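Local coordinates for tyrosine-protein phosphatase YwqE (Bacillus subtilis, PDB 3QY7) that removes phosphate from tyrosine residues of phosphorylated proteins, acting as a metal-dependent phosphatase of the PHP-like, TIM-barrel type that uses manganese as cofactor, at residues H7-M12 / A39-N44; N50-V55 / P77-R82. All blocks are in the same frame, centred on the assembly; numbering follows the deposited sequence.

Interaction 1 of 2, residues H7-M12 / A39-N44. With FE (Fe (III) ion), chain C.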
# COMPACT_ATOMS: atom_id res chain seq x y z
N HIS A 7 1.32 4.05 -7.85
CA HIS A 7 1.01 3.73 -9.23
C HIS A 7 1.81 4.63 -10.14
O HIS A 7 1.27 5.39 -10.97
CB HIS A 7 -0.51 3.81 -9.42
CG HIS A 7 -1.25 2.87 -8.54
ND1 HIS A 7 -1.64 1.62 -8.96
CD2 HIS A 7 -1.60 2.96 -7.23
CE1 HIS A 7 -2.25 1.00 -7.96
NE2 HIS A 7 -2.23 1.78 -6.90
N ILE A 8 3.13 4.54 -9.98
CA ILE A 8 4.09 5.35 -10.72
C ILE A 8 4.49 4.76 -12.08
O ILE A 8 4.93 5.49 -12.96
CB ILE A 8 5.35 5.67 -9.86
CG1 ILE A 8 6.16 6.83 -10.47
CG2 ILE A 8 6.22 4.42 -9.68
CD1 ILE A 8 7.22 7.37 -9.51
N LEU A 9 4.34 3.44 -12.26
CA LEU A 9 4.67 2.83 -13.55
C LEU A 9 3.68 3.29 -14.63
O LEU A 9 2.47 3.31 -14.39
CB LEU A 9 4.71 1.30 -13.46
CG LEU A 9 5.81 0.74 -12.55
CD1 LEU A 9 5.76 -0.78 -12.49
CD2 LEU A 9 7.22 1.24 -12.94
N PRO A 10 4.21 3.67 -15.79
CA PRO A 10 3.37 4.23 -16.85
C PRO A 10 2.65 3.17 -17.67
O PRO A 10 3.18 2.07 -17.88
CB PRO A 10 4.39 4.94 -17.74
CG PRO A 10 5.62 4.06 -17.63
CD PRO A 10 5.63 3.63 -16.18
N ALA A 11 1.45 3.53 -18.14
CA ALA A 11 0.65 2.72 -19.05
C ALA A 11 0.42 1.30 -18.53
O ALA A 11 0.53 0.33 -19.27
CB ALA A 11 1.31 2.68 -20.44
N MET A 12 0.10 1.18 -17.24
CA MET A 12 -0.22 -0.08 -16.66
C MET A 12 -1.59 -0.14 -16.07
O MET A 12 -2.23 -1.13 -16.04
CB MET A 12 0.76 -0.42 -15.54
CG MET A 12 2.11 -0.61 -15.99
SD MET A 12 2.89 -2.02 -15.25
CE MET A 12 4.11 -2.29 -16.38
N ALA A 39 6.71 -0.00 -6.65
CA ALA A 39 5.62 0.20 -7.62
C ALA A 39 4.64 -0.93 -7.45
O ALA A 39 5.03 -2.10 -7.34
CB ALA A 39 6.13 0.23 -9.02
N THR A 40 3.34 -0.58 -7.37
CA THR A 40 2.30 -1.58 -7.16
C THR A 40 1.18 -1.42 -8.19
O THR A 40 0.03 -1.11 -7.80
CB THR A 40 1.70 -1.50 -5.76
OG1 THR A 40 1.21 -0.17 -5.52
CG2 THR A 40 2.76 -1.81 -4.71
N PRO A 41 1.50 -1.61 -9.48
CA PRO A 41 0.44 -1.55 -10.50
C PRO A 41 -0.62 -2.60 -10.20
O PRO A 41 -0.30 -3.66 -9.64
CB PRO A 41 1.17 -1.89 -11.79
CG PRO A 41 2.37 -2.68 -11.38
CD PRO A 41 2.78 -2.08 -10.05
N HIS A 42 -1.87 -2.33 -10.58
CA HIS A 42 -2.90 -3.33 -10.42
C HIS A 42 -2.49 -4.55 -11.25
O HIS A 42 -1.97 -4.40 -12.27
CB HIS A 42 -4.31 -2.82 -10.84
CG HIS A 42 -4.85 -1.72 -9.97
ND1 HIS A 42 -5.56 -1.94 -8.82
CD2 HIS A 42 -4.77 -0.39 -10.10
CE1 HIS A 42 -5.86 -0.80 -8.26
NE2 HIS A 42 -5.38 0.17 -9.01
N HIS A 43 -2.74 -5.75 -10.76
CA HIS A 43 -2.33 -6.94 -11.51
C HIS A 43 -3.17 -7.14 -12.78
O HIS A 43 -2.69 -7.70 -13.76
CB HIS A 43 -2.29 -8.18 -10.63
CG HIS A 43 -3.64 -8.75 -10.33
ND1 HIS A 43 -4.03 -10.00 -10.75
CD2 HIS A 43 -4.69 -8.23 -9.66
CE1 HIS A 43 -5.27 -10.23 -10.35
NE2 HIS A 43 -5.70 -9.18 -9.68
N ASN A 44 -4.37 -6.60 -12.76
CA ASN A 44 -5.27 -6.52 -13.89
C ASN A 44 -5.63 -5.08 -14.18
O ASN A 44 -5.86 -4.35 -13.31
CB ASN A 44 -6.62 -7.12 -13.53
CG ASN A 44 -6.60 -8.56 -13.49
OD1 ASN A 44 -5.99 -9.18 -14.30
ND2 ASN A 44 -7.29 -9.12 -12.55
FE FE C . -3.67 1.58 -5.35
O HOH W 1 -5.18 1.57 -4.23

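Interaction 2 of 2, residues N50-V55 / P77-R82. With FE (Fe (III) ion), chain C; FE (Fe (III) ion), chain B.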
# COMPACT_ATOMS: atom_id res chain seq x y z
N ASN A 50 -1.03 -7.20 -16.06
CA ASN A 50 0.32 -6.69 -15.89
C ASN A 50 1.11 -7.81 -15.23
O ASN A 50 1.19 -7.88 -14.01
CB ASN A 50 0.31 -5.44 -15.00
CG ASN A 50 -0.44 -4.28 -15.63
OD1 ASN A 50 -1.30 -3.67 -14.99
ND2 ASN A 50 -0.13 -3.97 -16.87
N GLU A 51 1.66 -8.69 -16.07
CA GLU A 51 2.36 -9.88 -15.60
C GLU A 51 3.62 -9.47 -14.86
O GLU A 51 4.14 -8.38 -15.13
CB GLU A 51 2.76 -10.80 -16.76
CG GLU A 51 1.64 -11.16 -17.76
CD GLU A 51 0.64 -12.16 -17.20
OE1 GLU A 51 -0.19 -11.76 -16.35
OE2 GLU A 51 0.65 -13.33 -17.64
N PRO A 52 4.10 -10.32 -13.95
CA PRO A 52 5.32 -10.02 -13.18
C PRO A 52 6.53 -9.61 -14.04
O PRO A 52 7.19 -8.62 -13.72
CB PRO A 52 5.59 -11.32 -12.43
CG PRO A 52 4.19 -11.84 -12.17
CD PRO A 52 3.44 -11.54 -13.44
N ALA A 53 6.80 -10.32 -15.14
CA ALA A 53 7.90 -9.92 -16.03
C ALA A 53 7.77 -8.48 -16.54
O ALA A 53 8.75 -7.75 -16.58
CB ALA A 53 8.03 -10.90 -17.23
N ALA A 54 6.55 -8.09 -16.94
CA ALA A 54 6.30 -6.76 -17.47
C ALA A 54 6.47 -5.69 -16.39
O ALA A 54 6.95 -4.59 -16.67
CB ALA A 54 4.90 -6.68 -18.07
N VAL A 55 6.05 -6.01 -15.17
CA VAL A 55 6.23 -5.09 -14.04
C VAL A 55 7.72 -4.87 -13.74
O VAL A 55 8.15 -3.74 -13.55
CB VAL A 55 5.48 -5.55 -12.77
CG1 VAL A 55 5.78 -4.60 -11.59
CG2 VAL A 55 3.99 -5.59 -13.04
N PRO A 77 9.89 -3.66 -7.67
CA PRO A 77 8.68 -4.26 -8.22
C PRO A 77 7.68 -4.74 -7.16
O PRO A 77 8.08 -5.11 -6.05
CB PRO A 77 9.23 -5.45 -9.03
CG PRO A 77 10.42 -5.87 -8.24
CD PRO A 77 11.04 -4.58 -7.74
N GLY A 78 6.39 -4.72 -7.53
CA GLY A 78 5.30 -5.19 -6.69
C GLY A 78 4.01 -5.13 -7.51
O GLY A 78 4.05 -4.85 -8.70
N GLN A 79 2.89 -5.38 -6.85
CA GLN A 79 1.56 -5.30 -7.47
C GLN A 79 0.54 -4.96 -6.41
O GLN A 79 0.70 -5.31 -5.24
CB GLN A 79 1.16 -6.66 -8.08
CG GLN A 79 1.68 -6.92 -9.47
CD GLN A 79 1.28 -8.29 -9.98
OE1 GLN A 79 1.09 -9.22 -9.20
NE2 GLN A 79 1.14 -8.41 -11.30
N GLU A 80 -0.53 -4.29 -6.83
CA GLU A 80 -1.72 -4.21 -6.00
C GLU A 80 -2.67 -5.28 -6.54
O GLU A 80 -3.06 -5.23 -7.72
CB GLU A 80 -2.37 -2.82 -6.07
CG GLU A 80 -3.66 -2.75 -5.18
CD GLU A 80 -4.34 -1.40 -5.18
OE1 GLU A 80 -3.87 -0.50 -5.86
OE2 GLU A 80 -5.35 -1.26 -4.48
N ILE A 81 -2.99 -6.25 -5.70
CA ILE A 81 -3.75 -7.43 -6.15
C ILE A 81 -5.18 -7.40 -5.59
O ILE A 81 -5.40 -7.65 -4.42
CB ILE A 81 -3.03 -8.72 -5.71
CG1 ILE A 81 -1.58 -8.71 -6.20
CG2 ILE A 81 -3.81 -9.97 -6.20
CD1 ILE A 81 -0.69 -9.78 -5.58
N ARG A 82 -6.14 -7.10 -6.45
CA ARG A 82 -7.54 -7.24 -6.08
C ARG A 82 -7.78 -8.70 -5.73
O ARG A 82 -7.50 -9.58 -6.55
CB ARG A 82 -8.44 -6.80 -7.23
CG ARG A 82 -9.93 -7.06 -6.99
CD ARG A 82 -10.51 -6.07 -5.96
NE ARG A 82 -10.41 -4.69 -6.42
CZ ARG A 82 -11.26 -4.10 -7.26
NH1 ARG A 82 -12.31 -4.79 -7.73
NH2 ARG A 82 -11.08 -2.84 -7.61
FE FE C . -3.67 1.58 -5.35
FE FE B . -6.78 0.28 -4.43
O HOH W 2 -8.30 1.90 -4.67
O HOH W 1 -5.18 1.57 -4.23

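Interaction 1 of 2, residues H7-M12 / A39-N44
At the metal site of this PHP-like phosphatase, His7 meets Thr40, Pro41 and His42 where two loops come together at the ends of strands 2-3 and 36-38. His7 NE2 binds an iron ion at 2.1 Å, and water 1 is a further ligand of that ion. The His7 ring lies near-parallel to the His42 ring, at 25°, yet the centroids are 4.8 Å apart and the rings are slid so far that they barely overlap. His7 CG stands anti to the carbonyl carbon (chi1 -59°), and from there the ring reaches the 39-44 loop, where CE1 comes to 3.1 Å from Thr40 O. Thr40 OG1 sits 4.2 Å above one face of the ring, toward its rim, and is itself hydrogen-bonded to Cys6 N.

His7 belongs to the His-x-His pair following the first barrel strand, with His5 as the other member; His5, Glu80 and Asp194 share the iron. Its ND1 is hydrogen-bonded to Asp13 OD2, which also receives the backbone N-H of His42. The iron at NE2 and this second-shell carboxylate at ND1 together fix the rotation of the His7 ring, and the same carboxylate holds the other loop at the backbone N of His42, a residue of the magnesium site.

Farther from the metals the contact turns apolar. Leu9 CG packs 3.6 Å from Ala39 CB, and Leu9 CD1 reaches Pro41 CG at 4.0 Å. Met12 lies alongside Pro41, pointing the same way, and a bend at chi2 (-136°) accompanies the approach of SD to within 3.9 Å of Pro41 CB. Val55 of helix 52-68 touches both Leu9 and Pro41.

Interaction 2 of 2, residues N50-V55 / P77-R82
Gln79 reaches Asn50 through a short but poorly aligned hydrogen bond: NE2 stands 2.8 Å from Asn50 O, yet the N-H...O angle is 119°, so the bond is weak. It is the one hydrogen bond between the two segments. The Gln79 chain is extended beyond CG, with CD anti to CA (chi2 178°), which carries the amide across to the loop before the helix. There NE2 also lies 4.4 Å from Pro52 CD. The other branch of the amide is used too, since OE1 accepts from the backbone N of Leu97; both polar atoms of the amide thus have partners, a weakly bonded one at NE2 and the stronger, Leu97 N, at OE1.

Segment 50-55 opens helix 52-68, with Glu51 at the N-cap position and Val55 N bonded back to Glu51 O at 3.0 Å, while segment 77-82 runs on from strand 74-76 into strand 80-82. The helix start is thus laid against the irregular residues between strands 74-76 and 80-82 of the TIM-barrel-like fold. Val55 carries the packing from the helix: CG1, anti to the backbone N, lies 3.4 Å from Gly78 O and 4.4 Å from Pro77 CB, the second an apolar contact. Leu97 touches both Pro52 and Val55 and covers this packing from a further loop.

Next to Gln79 along the chain, Glu80 bridges the two irons: OE1 binds one, and OE2 binds the other at 2.1 Å. Water 1 spans the same pair, at 1.9 Å from the iron that OE1 binds and 2.0 Å from the iron that OE2 binds. Glu108 and His136 share the second ion with Glu80.

In the fold
The two contacts follow one another in the chain, interaction 1 closing before interaction 2 opens, and their centres are about 7 Å apart on the same side of the protein's centre. Strands 2-3, 36-38 and 74-76 form one parallel sheet in that order, and segments 7-12, 39-44 and 77-82 all lie beyond their ends. Two probable backbone hydrogen bonds tie the contacts: Glu80 N is 2.9 Å from Pro41 O, and Asn50 N is 2.9 Å from His43 O. Helix 52-68, whose start belongs to interaction 2, also packs on interaction 1 through Val55. Segments 7-12 and 77-82 each contribute a ligand to the same iron, in a metal centre that other residues complete.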